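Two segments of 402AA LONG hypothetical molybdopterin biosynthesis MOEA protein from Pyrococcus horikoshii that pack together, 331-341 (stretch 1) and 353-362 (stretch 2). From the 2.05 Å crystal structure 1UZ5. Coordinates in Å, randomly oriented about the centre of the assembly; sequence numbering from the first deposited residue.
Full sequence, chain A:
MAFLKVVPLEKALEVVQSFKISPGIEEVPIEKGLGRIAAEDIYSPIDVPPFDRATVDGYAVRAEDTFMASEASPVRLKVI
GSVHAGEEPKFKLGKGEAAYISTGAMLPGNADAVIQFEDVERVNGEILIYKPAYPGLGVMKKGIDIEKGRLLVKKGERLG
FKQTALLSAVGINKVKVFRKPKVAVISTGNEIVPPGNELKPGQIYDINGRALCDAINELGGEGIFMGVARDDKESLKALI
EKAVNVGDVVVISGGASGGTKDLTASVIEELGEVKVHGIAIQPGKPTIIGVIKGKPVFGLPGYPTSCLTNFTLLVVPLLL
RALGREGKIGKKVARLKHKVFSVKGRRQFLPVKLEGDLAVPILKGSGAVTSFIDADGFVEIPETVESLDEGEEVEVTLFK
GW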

# COMPACT_ATOMS: atom_id res chain seq x y z
N LYS A 331 4.60 10.36 8.25
CA LYS A 331 5.03 11.54 9.00
C LYS A 331 6.25 12.19 8.35
O LYS A 331 7.04 11.52 7.69
CB LYS A 331 5.35 11.18 10.45
CG LYS A 331 4.14 10.79 11.28
CD LYS A 331 4.51 10.68 12.76
CE LYS A 331 3.28 10.40 13.61
NZ LYS A 331 3.60 10.37 15.06
N LYS A 332 6.40 13.49 8.55
CA LYS A 332 7.52 14.23 7.99
C LYS A 332 7.87 15.41 8.89
O LYS A 332 6.99 16.13 9.37
CB LYS A 332 7.18 14.75 6.59
CG LYS A 332 8.27 15.61 5.98
CD LYS A 332 7.84 16.16 4.63
CE LYS A 332 8.93 17.03 4.03
NZ LYS A 332 8.52 17.61 2.72
N VAL A 333 9.16 15.62 9.12
CA VAL A 333 9.62 16.71 9.96
C VAL A 333 9.80 17.98 9.13
O VAL A 333 10.15 17.92 7.95
CB VAL A 333 10.96 16.36 10.65
CG1 VAL A 333 11.40 17.49 11.56
CG2 VAL A 333 10.81 15.06 11.43
N ALA A 334 9.56 19.13 9.75
CA ALA A 334 9.69 20.42 9.08
C ALA A 334 9.72 21.54 10.11
O ALA A 334 9.42 21.31 11.28
CB ALA A 334 8.53 20.63 8.12
N ARG A 335 10.09 22.74 9.68
CA ARG A 335 10.16 23.89 10.57
C ARG A 335 9.08 24.91 10.21
O ARG A 335 8.87 25.21 9.04
CB ARG A 335 11.54 24.53 10.48
N LEU A 336 8.40 25.44 11.23
CA LEU A 336 7.34 26.42 10.99
C LEU A 336 7.83 27.67 10.27
O LEU A 336 8.99 28.06 10.41
CB LEU A 336 6.69 26.85 12.31
CG LEU A 336 5.80 25.82 13.01
CD1 LEU A 336 6.64 24.66 13.49
CD2 LEU A 336 5.09 26.48 14.17
N LYS A 337 6.95 28.28 9.50
CA LYS A 337 7.28 29.48 8.75
C LYS A 337 6.93 30.70 9.60
O LYS A 337 7.40 31.81 9.33
CB LYS A 337 6.49 29.53 7.44
CG LYS A 337 6.75 30.76 6.59
CD LYS A 337 5.84 30.79 5.37
CE LYS A 337 5.99 32.09 4.60
NZ LYS A 337 5.04 32.17 3.45
N HIS A 338 6.12 30.48 10.63
CA HIS A 338 5.71 31.56 11.53
C HIS A 338 5.47 31.01 12.93
O HIS A 338 5.39 29.80 13.13
CB HIS A 338 4.43 32.22 11.02
CG HIS A 338 4.54 32.72 9.61
ND1 HIS A 338 5.48 33.65 9.22
CD2 HIS A 338 3.82 32.42 8.50
CE1 HIS A 338 5.34 33.90 7.93
NE2 HIS A 338 4.34 33.16 7.47
N LYS A 339 5.37 31.91 13.91
CA LYS A 339 5.14 31.50 15.30
C LYS A 339 3.68 31.10 15.49
O LYS A 339 2.79 31.63 14.82
CB LYS A 339 5.49 32.65 16.24
N VAL A 340 3.44 30.17 16.41
CA VAL A 340 2.08 29.70 16.67
C VAL A 340 1.72 29.73 18.15
O VAL A 340 2.46 29.21 18.99
CB VAL A 340 1.89 28.25 16.16
CG1 VAL A 340 0.46 27.79 16.43
CG2 VAL A 340 2.19 28.18 14.67
N PHE A 341 0.59 30.35 18.46
CA PHE A 341 0.10 30.44 19.84
C PHE A 341 -1.03 29.44 20.00
O PHE A 341 -1.88 29.31 19.12
CB PHE A 341 -0.40 31.86 20.13
CG PHE A 341 0.64 32.92 19.91
CD1 PHE A 341 1.81 32.93 20.66
CD2 PHE A 341 0.45 33.92 18.96
CE1 PHE A 341 2.78 33.91 20.46
CE2 PHE A 341 1.41 34.90 18.75
CZ PHE A 341 2.58 34.90 19.50
N LYS A 353 0.39 23.63 5.91
CA LYS A 353 0.64 23.47 4.49
C LYS A 353 2.15 23.28 4.36
O LYS A 353 2.93 24.05 4.93
CB LYS A 353 0.22 24.72 3.71
CG LYS A 353 0.45 24.59 2.21
CD LYS A 353 0.21 25.90 1.49
CE LYS A 353 0.40 25.72 -0.01
NZ LYS A 353 1.72 25.10 -0.32
N LEU A 354 2.56 22.26 3.62
CA LEU A 354 3.98 22.01 3.44
C LEU A 354 4.48 22.66 2.17
O LEU A 354 4.07 22.29 1.07
CB LEU A 354 4.25 20.51 3.40
CG LEU A 354 3.91 19.75 4.69
CD1 LEU A 354 4.20 18.27 4.50
CD2 LEU A 354 4.72 20.31 5.84
N GLU A 355 5.34 23.66 2.32
CA GLU A 355 5.91 24.37 1.19
C GLU A 355 7.41 24.09 1.12
O GLU A 355 8.23 25.00 1.13
CB GLU A 355 5.67 25.87 1.34
CG GLU A 355 4.23 26.29 1.10
CD GLU A 355 4.00 27.76 1.38
OE1 GLU A 355 4.77 28.59 0.86
OE2 GLU A 355 3.04 28.08 2.11
N GLY A 356 7.74 22.81 1.04
CA GLY A 356 9.13 22.40 0.99
C GLY A 356 9.52 21.72 2.28
O GLY A 356 9.08 20.60 2.55
N ASP A 357 10.33 22.39 3.09
CA ASP A 357 10.75 21.84 4.37
C ASP A 357 10.17 22.66 5.52
O ASP A 357 10.46 22.40 6.68
CB ASP A 357 12.28 21.83 4.46
CG ASP A 357 12.89 23.20 4.23
OD1 ASP A 357 12.70 23.76 3.13
OD2 ASP A 357 13.56 23.71 5.15
N LEU A 358 9.35 23.65 5.18
CA LEU A 358 8.73 24.50 6.19
C LEU A 358 7.22 24.31 6.25
O LEU A 358 6.54 24.28 5.23
CB LEU A 358 9.06 25.97 5.92
CG LEU A 358 8.61 26.58 4.59
CD1 LEU A 358 8.69 28.09 4.67
CD2 LEU A 358 9.49 26.05 3.47
N ALA A 359 6.71 24.20 7.47
CA ALA A 359 5.28 24.03 7.70
C ALA A 359 4.64 25.39 7.91
O ALA A 359 5.02 26.14 8.82
CB ALA A 359 5.05 23.14 8.90
N VAL A 360 3.66 25.72 7.07
CA VAL A 360 2.96 26.99 7.17
C VAL A 360 1.59 26.79 7.80
O VAL A 360 0.71 26.16 7.21
CB VAL A 360 2.77 27.63 5.78
CG1 VAL A 360 2.12 29.00 5.93
CG2 VAL A 360 4.11 27.75 5.08
N PRO A 361 1.40 27.31 9.02
CA PRO A 361 0.11 27.16 9.72
C PRO A 361 -1.04 27.70 8.89
O PRO A 361 -0.91 28.73 8.22
CB PRO A 361 0.33 27.96 11.00
CG PRO A 361 1.79 27.80 11.25
CD PRO A 361 2.38 28.00 9.88
N ILE A 362 -2.17 27.01 8.92
CA ILE A 362 -3.35 27.43 8.17
C ILE A 362 -4.26 28.25 9.08
O ILE A 362 -4.50 27.89 10.23
CB ILE A 362 -4.11 26.22 7.61
CG1 ILE A 362 -3.24 25.52 6.56
CG2 ILE A 362 -5.44 26.66 7.01
CD1 ILE A 362 -3.86 24.29 5.96
O HOH W 1 2.53 30.51 2.17

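The two segments join edge to edge as parallel strands, and the backbone supplies most of the polar contact. Arg335 and Leu358 are paired, as are Leu336 and Ala359, and three main-chain hydrogen bonds hold this register. Arg335 uses both its N and its O: its N donates to Asp357 O at 3.0 Å, and its O accepts from Ala359 N at 2.9 Å. Further along, Lys337 N donates to Ala359 O at 3.0 Å, so Ala359 in turn has both N and O engaged by the first segment, its N by Arg335 in the strand and its O by Lys337 just past the strand's end. This alternation, in which one residue reaches two partners flanking its opposite number, is the usual pattern of parallel sheet. The N-H...O angle is 158° for the bond to Asp357 and falls to 143° and 141° for the other two. The same carbonyls also receive CA-H...O contacts, from Leu358 CA to Arg335 O at 2.9 Å and from Leu336 CA to Ala359 O at 3.2 Å.

The N and O of Val360 point the other way and are satisfied within the second segment, which folds back on itself as a hairpin. Val360 N donates to Lys353 O at 2.8 Å, and Lys353 N donates to Val360 O at 2.9 Å; nearer the turn, Glu355 N donates to Leu358 O at 3.2 Å. The strand containing Ala359 thus bonds to the first segment along one edge and to its own hairpin partner along the other. At the turn, Gly356 adopts phi/psi of 110/-109°, where a CB would be jammed against the preceding carbonyl oxygen.

Two lysines with fully extended side chains add longer-range polar contacts. Lys332 NZ donates to Gly356 O at 3.0 Å, tying the start of the first strand to the turn, while Lys332 CD lies 4.2 Å from Leu354 CD1. Lys337 NZ approaches Glu355 OE1 only to 4.4 Å, too far for a salt bridge. Water 1 links the two side chains instead, donating to Glu355 OE2 at 2.5 Å and accepting a weak hydrogen bond from Lys337 NZ at 3.3 Å. The aliphatic part of Lys337 packs as well, with its CD 3.5 Å from Val360 CG2 and its CB 3.8 Å from Leu358 CD1.

Small apolar contacts complete the interface. Ala334 CB lies 4.4 Å from Ala359 CB and 4.5 Å from Leu354 CD2, and beyond the paired residues Val340 CG2 meets Pro361 CG at 3.5 Å.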